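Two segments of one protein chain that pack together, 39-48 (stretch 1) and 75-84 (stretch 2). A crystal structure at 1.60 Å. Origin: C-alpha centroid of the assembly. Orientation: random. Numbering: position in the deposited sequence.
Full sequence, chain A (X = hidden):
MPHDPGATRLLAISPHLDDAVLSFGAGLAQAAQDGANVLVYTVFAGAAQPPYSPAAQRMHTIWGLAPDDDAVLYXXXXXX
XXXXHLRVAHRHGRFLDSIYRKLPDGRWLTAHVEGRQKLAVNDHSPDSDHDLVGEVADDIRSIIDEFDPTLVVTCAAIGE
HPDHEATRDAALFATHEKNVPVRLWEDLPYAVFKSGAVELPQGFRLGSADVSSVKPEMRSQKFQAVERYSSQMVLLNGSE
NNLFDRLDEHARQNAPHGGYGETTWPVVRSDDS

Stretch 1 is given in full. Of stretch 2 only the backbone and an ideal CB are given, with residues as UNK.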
# COMPACT_ATOMS: atom_id res chain seq x y z
N LEU A 39 -6.11 12.58 3.12
CA LEU A 39 -6.96 11.60 2.43
C LEU A 39 -6.13 10.40 2.03
O LEU A 39 -5.11 10.55 1.36
CB LEU A 39 -7.60 12.21 1.19
CG LEU A 39 -8.55 11.32 0.36
CD1 LEU A 39 -9.74 10.85 1.17
CD2 LEU A 39 -8.99 12.08 -0.88
N VAL A 40 -6.60 9.21 2.40
CA VAL A 40 -5.91 7.96 2.06
C VAL A 40 -6.77 7.23 1.04
O VAL A 40 -7.84 6.72 1.39
CB VAL A 40 -5.66 7.12 3.30
CG1 VAL A 40 -4.98 5.79 2.93
CG2 VAL A 40 -4.80 7.92 4.32
N TYR A 41 -6.31 7.23 -0.20
CA TYR A 41 -6.99 6.58 -1.32
C TYR A 41 -6.37 5.22 -1.52
O TYR A 41 -5.16 5.13 -1.72
CB TYR A 41 -6.82 7.43 -2.57
CG TYR A 41 -7.15 6.75 -3.89
CD1 TYR A 41 -8.44 6.27 -4.15
CD2 TYR A 41 -6.18 6.59 -4.88
CE1 TYR A 41 -8.75 5.64 -5.36
CE2 TYR A 41 -6.46 5.96 -6.10
CZ TYR A 41 -7.76 5.48 -6.33
OH TYR A 41 -8.06 4.86 -7.52
N THR A 42 -7.19 4.17 -1.49
CA THR A 42 -6.69 2.82 -1.77
C THR A 42 -7.11 2.42 -3.18
O THR A 42 -8.29 2.41 -3.50
CB THR A 42 -7.20 1.82 -0.74
OG1 THR A 42 -6.78 2.22 0.57
CG2 THR A 42 -6.66 0.40 -1.05
N VAL A 43 -6.12 2.09 -4.00
CA VAL A 43 -6.29 1.71 -5.40
C VAL A 43 -7.05 0.38 -5.55
O VAL A 43 -8.08 0.33 -6.23
CB VAL A 43 -4.92 1.62 -6.11
CG1 VAL A 43 -5.06 1.21 -7.59
CG2 VAL A 43 -4.20 2.96 -6.00
N PHE A 44 -6.54 -0.68 -4.94
CA PHE A 44 -7.08 -2.02 -5.16
C PHE A 44 -8.12 -2.39 -4.12
O PHE A 44 -8.02 -3.40 -3.42
CB PHE A 44 -5.93 -3.04 -5.31
CG PHE A 44 -5.12 -2.81 -6.54
CD1 PHE A 44 -5.59 -3.24 -7.79
CD2 PHE A 44 -3.92 -2.10 -6.48
CE1 PHE A 44 -4.86 -2.99 -8.97
CE2 PHE A 44 -3.17 -1.85 -7.66
CZ PHE A 44 -3.66 -2.29 -8.92
N ALA A 45 -9.14 -1.54 -4.01
CA ALA A 45 -10.25 -1.73 -3.07
C ALA A 45 -11.54 -2.04 -3.83
O ALA A 45 -12.61 -1.96 -3.25
CB ALA A 45 -10.42 -0.47 -2.20
N GLY A 46 -11.41 -2.42 -5.10
CA GLY A 46 -12.57 -2.65 -5.98
C GLY A 46 -13.41 -3.82 -5.52
O GLY A 46 -12.87 -4.87 -5.13
N ALA A 47 -14.73 -3.64 -5.55
CA ALA A 47 -15.68 -4.68 -5.14
C ALA A 47 -15.49 -5.94 -5.96
O ALA A 47 -15.31 -5.89 -7.17
CB ALA A 47 -17.08 -4.16 -5.30
N ALA A 48 -15.54 -7.08 -5.29
CA ALA A 48 -15.43 -8.35 -5.97
C ALA A 48 -16.55 -9.27 -5.50
O ALA A 48 -17.04 -9.15 -4.37
CB ALA A 48 -14.07 -8.98 -5.70
N UNK A 75 -12.83 -5.96 4.36
CA UNK A 75 -11.57 -5.23 4.39
C UNK A 75 -11.76 -3.72 4.29
O UNK A 75 -11.01 -2.93 4.88
CB UNK A 75 -10.67 -5.71 3.25
N UNK A 76 -12.79 -3.31 3.54
CA UNK A 76 -13.10 -1.91 3.45
C UNK A 76 -13.53 -1.40 4.81
O UNK A 76 -13.14 -0.29 5.19
CB UNK A 76 -14.18 -1.66 2.40
N UNK A 77 -14.35 -2.18 5.52
CA UNK A 77 -14.80 -1.77 6.86
C UNK A 77 -13.63 -1.67 7.84
O UNK A 77 -13.56 -0.72 8.62
CB UNK A 77 -15.84 -2.76 7.39
N UNK A 78 -12.69 -2.61 7.75
CA UNK A 78 -11.47 -2.54 8.56
C UNK A 78 -10.68 -1.27 8.29
O UNK A 78 -10.19 -0.62 9.22
CB UNK A 78 -10.59 -3.76 8.29
N UNK A 79 -10.54 -0.93 7.00
CA UNK A 79 -9.78 0.23 6.58
C UNK A 79 -10.41 1.51 7.12
O UNK A 79 -9.72 2.43 7.56
CB UNK A 79 -9.69 0.28 5.05
N UNK A 80 -11.74 1.58 7.08
CA UNK A 80 -12.42 2.76 7.58
C UNK A 80 -12.21 2.91 9.10
O UNK A 80 -11.96 4.02 9.56
CB UNK A 80 -13.91 2.69 7.25
N UNK A 81 -12.29 1.80 9.82
CA UNK A 81 -12.01 1.79 11.27
C UNK A 81 -10.57 2.25 11.53
O UNK A 81 -10.33 3.14 12.35
CB UNK A 81 -12.23 0.39 11.86
N UNK A 82 -9.60 1.68 10.79
CA UNK A 82 -8.19 2.02 10.98
C UNK A 82 -7.93 3.50 10.74
O UNK A 82 -7.32 4.17 11.59
CB UNK A 82 -7.31 1.18 10.05
N UNK A 83 -8.41 4.01 9.61
CA UNK A 83 -8.21 5.41 9.22
C UNK A 83 -9.00 6.36 10.14
O UNK A 83 -8.48 7.42 10.52
CB UNK A 83 -8.63 5.62 7.76
N UNK A 84 -10.22 5.98 10.52
CA UNK A 84 -10.98 6.73 11.55
C UNK A 84 -10.16 6.84 12.84
O UNK A 84 -10.15 7.89 13.49
CB UNK A 84 -12.32 6.05 11.84

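Stretch 2 is helical throughout, with phi near -60° to -70° and psi near -35° to -50°, and it lies beside a strand that includes Leu39 to Thr42, and the loop that includes Ala45 to Ala47. No ideal CB comes within 5.5 Å of stretch 1, so any contact needs a side chain with some length. The CA-to-CB bonds of 79 and 83, one helical turn apart, point toward stretch 1.

At position 75 the CB is out of reach of stretch 1, and the backbone sets little limit beyond helix compatibility. The deposited residue is Arg75, whose guanidinium is hydrogen-bonded elsewhere in the structure.

Position 76 points sideways, with its CA 7.1 Å from the CA of Ala45. Beyond the CB lies the loop Ala45 to Ala47, where the carbonyl O of Ala45 is an acceptor without a partner in its own stretch. A long donor would suit, lysine or arginine above all, and glutamine might also reach; a short side chain would leave the oxygen unanswered from here. The residue is Arg76. Its extended chain (chi1 m, chi2 and chi3 t) carries the guanidinium to the loop, where NE and NH2 both donate to Ala45 O, at 2.9 and 2.7 Å respectively. The oxygen sits at the edge of the guanidinium, near its plane, as a forked bond requires.

Positions 77 and 78 are directed out of reach, so many helix-compatible residues would serve; they are Lys77 and Glu78.

Position 79 points toward Thr42, but their CA atoms are 9.3 Å apart. Thr42 OG1 and Val40 O offer polar atoms across a gap wide enough for water, so Asp, Asn, Ser or a longer polar residue is plausible. It is Asp79, with chi1 t. Its OD2 stays 4.1 Å from Thr42 OG1, too far for a direct hydrogen bond. Two waters fill the space: one is hydrogen-bonded to Val40 O, Thr42 OG1 and Asp79 OD2, while the other donates to Asp79 OD1 and is also hydrogen-bonded to Thr42 OG1. The carboxylate thus meets the strand through solvent.

Positions 80, 81 and 82 are again out of reach and tolerant as far as stretch 1 is concerned; they hold Ile80, Ala81 and Ala82.

Position 83 points toward the aliphatic side chain of Val40, with a CA separation of 7.9 Å. Leucine, isoleucine or methionine could span this space. Leu83 does so in the m, t rotamer, bringing CD1 to 3.9 Å from Val40 CB in an apolar contact.

Position 84 is out of reach, so stretch 1 sets no preference there; the residue is Asp84.

Stretch 2 75-84: RRKEDIAALD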
# COMPACT_ATOMS: atom_id res chain seq x y z
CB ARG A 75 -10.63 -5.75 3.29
CG ARG A 75 -10.15 -7.17 3.56
CD ARG A 75 -9.00 -7.54 2.63
NE ARG A 75 -7.80 -6.78 2.93
CZ ARG A 75 -6.69 -6.82 2.19
NH1 ARG A 75 -6.65 -7.56 1.09
NH2 ARG A 75 -5.63 -6.10 2.52
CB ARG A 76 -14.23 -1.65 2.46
CG ARG A 76 -13.75 -1.56 1.02
CD ARG A 76 -14.95 -1.26 0.12
NE ARG A 76 -14.56 -1.13 -1.27
CZ ARG A 76 -15.27 -0.48 -2.19
NH1 ARG A 76 -16.40 0.13 -1.84
NH2 ARG A 76 -14.86 -0.42 -3.44
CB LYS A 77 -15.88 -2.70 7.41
CG LYS A 77 -17.19 -2.57 6.64
CD LYS A 77 -18.27 -3.46 7.24
CE LYS A 77 -19.60 -3.20 6.56
NZ LYS A 77 -20.63 -4.19 6.97
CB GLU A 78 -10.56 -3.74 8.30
CG GLU A 78 -11.06 -5.04 8.82
CD GLU A 78 -10.20 -6.22 8.43
OE1 GLU A 78 -9.24 -6.08 7.63
OE2 GLU A 78 -10.52 -7.32 8.92
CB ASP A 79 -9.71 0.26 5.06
CG ASP A 79 -8.79 1.34 4.53
OD1 ASP A 79 -7.55 1.30 4.81
OD2 ASP A 79 -9.28 2.21 3.79
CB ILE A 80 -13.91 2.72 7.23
CG1 ILE A 80 -14.07 2.81 5.70
CG2 ILE A 80 -14.70 3.84 7.93
CD1 ILE A 80 -15.49 2.45 5.22
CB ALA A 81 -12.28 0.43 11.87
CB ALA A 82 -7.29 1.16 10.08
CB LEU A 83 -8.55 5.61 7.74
CG LEU A 83 -7.64 4.80 6.81
CD1 LEU A 83 -8.10 4.85 5.37
CD2 LEU A 83 -6.19 5.31 6.92
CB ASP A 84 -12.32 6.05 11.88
CG ASP A 84 -13.41 6.30 10.84
OD1 ASP A 84 -13.23 7.09 9.91
OD2 ASP A 84 -14.48 5.66 10.99
O HOH W 1 -8.42 3.95 1.69
O HOH W 2 -5.57 1.64 2.97
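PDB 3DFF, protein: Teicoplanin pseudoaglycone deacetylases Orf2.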